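Local coordinates for protein glycosyltransferase (Streptomyces viridochromogenes, PDB 2IUY) that probably transfers a sugar from a nucleotide-activated donor as a retaining GT-B glycosyltransferase in the biosynthesis of the antibiotic avilamycin A, at residues Ala37-Glu49 with His321-Arg333. Residues are numbered along the deposited sequence; the frame is centred on the assembly and turned at random.
Sequences ANLMDGLLELGHE and HVTIAERYVEQYR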
loop_
_atom_site.group_PDB
_atom_site.type_symbol
_atom_site.label_atom_id
_atom_site.label_comp_id
_atom_site.label_asym_id
_atom_site.label_seq_id
_atom_site.Cartn_x
_atom_site.Cartn_y
_atom_site.Cartn_z
ATOM N N ALA A 37 5.530 -7.859 -0.268
ATOM C CA ALA A 37 5.255 -9.023 -1.095
ATOM C C ALA A 37 5.443 -8.717 -2.601
ATOM O O ALA A 37 6.102 -9.471 -3.305
ATOM C CB ALA A 37 3.826 -9.557 -0.800
ATOM N N ASN A 38 4.877 -7.608 -3.058
ATOM C CA ASN A 38 4.892 -7.219 -4.437
ATOM C C ASN A 38 6.305 -6.773 -4.861
ATOM O O ASN A 38 6.789 -7.124 -5.974
ATOM C CB ASN A 38 3.871 -6.064 -4.699
ATOM C CG ASN A 38 2.432 -6.560 -4.756
ATOM O OD1 ASN A 38 2.080 -7.425 -5.579
ATOM N ND2 ASN A 38 1.578 -5.969 -3.926
ATOM N N LEU A 39 6.943 -6.014 -3.977
ATOM C CA LEU A 39 8.367 -5.644 -4.117
ATOM C C LEU A 39 9.274 -6.872 -4.243
ATOM O O LEU A 39 10.109 -6.967 -5.149
ATOM C CB LEU A 39 8.846 -4.714 -2.967
ATOM C CG LEU A 39 10.342 -4.315 -3.100
ATOM C CD1 LEU A 39 10.666 -3.734 -4.510
ATOM C CD2 LEU A 39 10.855 -3.391 -2.034
HETATM N N MSE A 40 9.104 -7.784 -3.306
HETATM C CA MSE A 40 9.882 -9.000 -3.227
HETATM C C MSE A 40 9.787 -9.840 -4.519
HETATM O O MSE A 40 10.765 -10.430 -4.952
HETATM C CB MSE A 40 9.347 -9.783 -2.032
HETATM C CG MSE A 40 9.787 -11.205 -1.935
HETATM SE SE MSE A 40 8.891 -11.966 -0.363
HETATM C CE MSE A 40 7.151 -12.428 -1.191
ATOM N N ASP A 41 8.579 -9.929 -5.086
ATOM C CA ASP A 41 8.327 -10.689 -6.320
ATOM C C ASP A 41 9.137 -10.062 -7.444
ATOM O O ASP A 41 9.756 -10.763 -8.236
ATOM C CB ASP A 41 6.852 -10.608 -6.715
ATOM C CG ASP A 41 5.951 -11.441 -5.835
ATOM O OD1 ASP A 41 6.448 -12.118 -4.898
ATOM O OD2 ASP A 41 4.724 -11.389 -6.090
ATOM N N GLY A 42 9.118 -8.735 -7.525
ATOM C CA GLY A 42 9.950 -8.000 -8.535
ATOM C C GLY A 42 11.445 -8.331 -8.447
ATOM O O GLY A 42 12.066 -8.682 -9.467
ATOM N N LEU A 43 12.007 -8.216 -7.237
ATOM C CA LEU A 43 13.419 -8.429 -6.962
ATOM C C LEU A 43 13.854 -9.865 -7.308
ATOM O O LEU A 43 14.883 -10.042 -7.878
ATOM C CB LEU A 43 13.722 -8.138 -5.478
ATOM C CG LEU A 43 13.619 -6.650 -5.090
ATOM C CD1 LEU A 43 13.675 -6.492 -3.614
ATOM C CD2 LEU A 43 14.748 -5.821 -5.847
ATOM N N LEU A 44 13.056 -10.856 -6.898
ATOM C CA LEU A 44 13.252 -12.248 -7.212
ATOM C C LEU A 44 13.170 -12.500 -8.717
ATOM O O LEU A 44 13.948 -13.290 -9.249
ATOM C CB LEU A 44 12.220 -13.103 -6.453
ATOM C CG LEU A 44 12.345 -13.188 -4.910
ATOM C CD1 LEU A 44 11.092 -13.906 -4.317
ATOM C CD2 LEU A 44 13.687 -13.867 -4.478
ATOM N N GLU A 45 12.219 -11.859 -9.410
ATOM C CA GLU A 45 12.082 -12.050 -10.851
ATOM C C GLU A 45 13.305 -11.487 -11.558
ATOM O O GLU A 45 13.726 -11.994 -12.619
ATOM C CB GLU A 45 10.837 -11.343 -11.387
ATOM C CG GLU A 45 10.101 -12.112 -12.490
ATOM C CD GLU A 45 8.642 -11.662 -12.619
ATOM O OE1 GLU A 45 7.834 -11.926 -11.693
ATOM O OE2 GLU A 45 8.295 -11.063 -13.655
ATOM N N LEU A 46 13.858 -10.422 -10.995
ATOM C CA LEU A 46 15.109 -9.830 -11.523
ATOM C C LEU A 46 16.370 -10.619 -11.244
ATOM O O LEU A 46 17.419 -10.240 -11.738
ATOM C CB LEU A 46 15.303 -8.402 -11.008
ATOM C CG LEU A 46 14.278 -7.396 -11.516
ATOM C CD1 LEU A 46 14.261 -6.174 -10.644
ATOM C CD2 LEU A 46 14.476 -7.042 -13.033
ATOM N N GLY A 47 16.301 -11.661 -10.417
ATOM C CA GLY A 47 17.461 -12.542 -10.190
ATOM C C GLY A 47 18.207 -12.306 -8.887
ATOM O O GLY A 47 19.184 -12.993 -8.606
ATOM N N HIS A 48 17.721 -11.358 -8.071
ATOM C CA HIS A 48 18.297 -11.064 -6.731
ATOM C C HIS A 48 17.836 -11.983 -5.627
ATOM O O HIS A 48 16.771 -12.605 -5.721
ATOM C CB HIS A 48 18.050 -9.596 -6.374
ATOM C CG HIS A 48 18.515 -8.675 -7.463
ATOM N ND1 HIS A 48 19.843 -8.519 -7.766
ATOM C CD2 HIS A 48 17.831 -7.990 -8.409
ATOM C CE1 HIS A 48 19.965 -7.698 -8.792
ATOM N NE2 HIS A 48 18.759 -7.369 -9.207
ATOM N N GLU A 49 18.675 -12.128 -4.598
ATOM C CA GLU A 49 18.354 -13.004 -3.518
ATOM C C GLU A 49 17.680 -12.171 -2.402
ATOM O O GLU A 49 18.127 -11.097 -2.109
ATOM C CB GLU A 49 19.625 -13.721 -3.050
ATOM C CG GLU A 49 19.357 -15.048 -2.457
ATOM C CD GLU A 49 20.589 -15.728 -1.908
ATOM O OE1 GLU A 49 21.716 -15.324 -2.309
ATOM O OE2 GLU A 49 20.398 -16.650 -1.061
ATOM N N HIS A 321 5.384 -4.609 -10.775
ATOM C CA HIS A 321 6.432 -5.050 -9.834
ATOM C C HIS A 321 7.879 -5.019 -10.333
ATOM O O HIS A 321 8.789 -4.714 -9.550
ATOM C CB HIS A 321 6.097 -6.412 -9.203
ATOM C CG HIS A 321 6.210 -7.583 -10.139
ATOM N ND1 HIS A 321 5.531 -7.660 -11.339
ATOM C CD2 HIS A 321 6.885 -8.749 -10.018
ATOM C CE1 HIS A 321 5.803 -8.809 -11.927
ATOM N NE2 HIS A 321 6.618 -9.489 -11.144
ATOM N N VAL A 322 8.097 -5.350 -11.612
ATOM C CA VAL A 322 9.461 -5.479 -12.156
ATOM C C VAL A 322 10.029 -4.103 -12.449
ATOM O O VAL A 322 11.216 -3.838 -12.168
ATOM C CB VAL A 322 9.508 -6.437 -13.443
ATOM C CG1 VAL A 322 10.824 -6.313 -14.212
ATOM C CG2 VAL A 322 9.266 -7.912 -13.056
ATOM N N THR A 323 9.189 -3.231 -13.009
ATOM C CA THR A 323 9.577 -1.840 -13.229
ATOM C C THR A 323 9.956 -1.118 -11.924
ATOM O O THR A 323 10.938 -0.384 -11.891
ATOM C CB THR A 323 8.548 -0.957 -14.083
ATOM O OG1 THR A 323 9.176 0.301 -14.401
ATOM C CG2 THR A 323 7.343 -0.566 -13.292
ATOM N N ILE A 324 9.146 -1.307 -10.885
ATOM C CA ILE A 324 9.403 -0.690 -9.579
ATOM C C ILE A 324 10.599 -1.336 -8.883
ATOM O O ILE A 324 11.435 -0.643 -8.342
ATOM C CB ILE A 324 8.188 -0.806 -8.651
ATOM C CG1 ILE A 324 7.005 -0.017 -9.245
ATOM C CG2 ILE A 324 8.547 -0.321 -7.189
ATOM C CD1 ILE A 324 7.360 1.460 -9.602
ATOM N N ALA A 325 10.686 -2.666 -8.932
ATOM C CA ALA A 325 11.867 -3.331 -8.387
ATOM C C ALA A 325 13.166 -2.843 -9.047
ATOM O O ALA A 325 14.167 -2.685 -8.379
ATOM C CB ALA A 325 11.740 -4.862 -8.464
ATOM N N GLU A 326 13.170 -2.650 -10.358
ATOM C CA GLU A 326 14.402 -2.225 -11.023
ATOM C C GLU A 326 14.727 -0.787 -10.663
ATOM O O GLU A 326 15.856 -0.443 -10.491
ATOM C CB GLU A 326 14.398 -2.540 -12.552
ATOM C CG GLU A 326 13.543 -1.670 -13.450
ATOM C CD GLU A 326 13.428 -2.220 -14.905
ATOM O OE1 GLU A 326 14.056 -3.281 -15.201
ATOM O OE2 GLU A 326 12.685 -1.602 -15.726
ATOM N N ARG A 327 13.714 0.035 -10.429
ATOM C CA ARG A 327 13.931 1.355 -9.837
ATOM C C ARG A 327 14.603 1.326 -8.466
ATOM O O ARG A 327 15.557 2.075 -8.224
ATOM C CB ARG A 327 12.628 2.202 -9.827
ATOM C CG ARG A 327 12.328 2.685 -11.240
ATOM C CD ARG A 327 10.943 3.195 -11.344
ATOM N NE ARG A 327 10.751 4.452 -10.592
ATOM C CZ ARG A 327 9.634 5.176 -10.676
ATOM N NH1 ARG A 327 8.640 4.773 -11.489
ATOM N NH2 ARG A 327 9.524 6.306 -9.981
ATOM N N TYR A 328 14.130 0.467 -7.588
ATOM C CA TYR A 328 14.857 0.255 -6.333
ATOM C C TYR A 328 16.308 -0.227 -6.461
ATOM O O TYR A 328 17.165 0.308 -5.789
ATOM C CB TYR A 328 14.082 -0.679 -5.403
ATOM C CG TYR A 328 12.991 0.043 -4.690
ATOM C CD1 TYR A 328 13.305 1.027 -3.756
ATOM C CD2 TYR A 328 11.635 -0.240 -4.950
ATOM C CE1 TYR A 328 12.310 1.686 -3.050
ATOM C CE2 TYR A 328 10.625 0.426 -4.269
ATOM C CZ TYR A 328 10.990 1.381 -3.308
ATOM O OH TYR A 328 10.048 2.075 -2.626
ATOM N N VAL A 329 16.561 -1.223 -7.328
ATOM C CA VAL A 329 17.915 -1.717 -7.559
ATOM C C VAL A 329 18.833 -0.593 -8.005
ATOM O O VAL A 329 19.981 -0.510 -7.552
ATOM C CB VAL A 329 17.917 -2.901 -8.572
ATOM C CG1 VAL A 329 19.363 -3.337 -8.956
ATOM C CG2 VAL A 329 17.130 -4.102 -8.000
ATOM N N GLU A 330 18.337 0.275 -8.878
ATOM C CA GLU A 330 19.097 1.450 -9.307
ATOM C C GLU A 330 19.526 2.264 -8.085
ATOM O O GLU A 330 20.670 2.680 -8.026
ATOM C CB GLU A 330 18.283 2.305 -10.326
ATOM C CG GLU A 330 19.042 3.520 -10.914
ATOM C CD GLU A 330 18.157 4.507 -11.699
ATOM O OE1 GLU A 330 16.892 4.365 -11.708
ATOM O OE2 GLU A 330 18.747 5.450 -12.305
ATOM N N GLN A 331 18.620 2.476 -7.118
ATOM C CA GLN A 331 18.946 3.158 -5.841
ATOM C C GLN A 331 19.854 2.342 -4.927
ATOM O O GLN A 331 20.716 2.883 -4.298
ATOM C CB GLN A 331 17.671 3.594 -5.075
ATOM C CG GLN A 331 16.727 4.520 -5.871
ATOM C CD GLN A 331 17.469 5.742 -6.448
ATOM O OE1 GLN A 331 18.340 6.284 -5.793
ATOM N NE2 GLN A 331 17.137 6.147 -7.674
ATOM N N TYR A 332 19.677 1.041 -4.858
ATOM C CA TYR A 332 20.651 0.191 -4.160
ATOM C C TYR A 332 22.065 0.388 -4.700
ATOM O O TYR A 332 22.992 0.532 -3.930
ATOM C CB TYR A 332 20.321 -1.309 -4.290
ATOM C CG TYR A 332 18.934 -1.783 -3.829
ATOM C CD1 TYR A 332 18.047 -0.961 -3.106
ATOM C CD2 TYR A 332 18.515 -3.086 -4.131
ATOM C CE1 TYR A 332 16.767 -1.478 -2.681
ATOM C CE2 TYR A 332 17.289 -3.563 -3.734
ATOM C CZ TYR A 332 16.422 -2.764 -3.010
ATOM O OH TYR A 332 15.180 -3.328 -2.667
ATOM N N ARG A 333 22.217 0.328 -6.019
ATOM C CA ARG A 333 23.517 0.540 -6.669
ATOM C C ARG A 333 24.079 1.946 -6.465
ATOM O O ARG A 333 25.319 2.116 -6.376
ATOM C CB ARG A 333 23.449 0.171 -8.169
ATOM C CG ARG A 333 23.160 -1.333 -8.355
ATOM C CD ARG A 333 23.634 -1.867 -9.673
ATOM N NE ARG A 333 23.056 -3.175 -9.983
ATOM C CZ ARG A 333 23.538 -4.348 -9.578
ATOM N NH1 ARG A 333 24.641 -4.425 -8.839
ATOM N NH2 ARG A 333 22.904 -5.456 -9.944
#
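His321 sets its imidazole as a knob among Asn38, Asp41, Gly42 and Glu45. Its CB lies 3.4 Å from the backbone O of Asn38. CG sits between the backbone N and carbonyl carbon (chi1 72°), which turns the ring onto helix 31-45, and faces N and CA of Gly42. CD2 then meets the backbone N of Gly42 at 3.3 Å, edge-on. CE1 lies beside the Glu45 carboxylate oxygens. At the tip, NE2 donates a nearly straight hydrogen bond to OE1 of Glu45 (2.8 Å, 173°). OE1 lies in the ring plane, but the carboxylate is turned steeply to it, so NE2 meets OE1 from above the carboxylate plane. CG2 of Val322 lies over one ring face, toward the rim, and also touches OE2 of Glu45. The carboxylate may favour a protonated histidine, though OE1 also has a long, weak ion pair with Arg62.

Gly42 lets the helices come close: the axes of segments 37-45 and 321-333 pass 7.7 Å apart and cross at -79°. The CB of Ala325 rests on its backbone, 3.5 Å from Gly42 C. Leu46 CD1 packs on the same methyl. Leu43 CD2 meets Val329 CG2 at 3.6 Å. Leu39 CD1 lies against Tyr328 CD2 (3.7 Å). Asn38, hydrogen-bonded to Asp148, lies near the UDP-binding residues Thr256 and Glu260.

The contact packs C-terminal helix 321-336 across helix 31-45 of the N-terminal Rossmann-like domain, as in GT-B enzymes. Both cover its parallel sheet: Leu43 touches strand 49-53, Leu39 touches strand 5-9, and Tyr332 OH is hydrogen-bonded to His89 ND1 of strand 87-90.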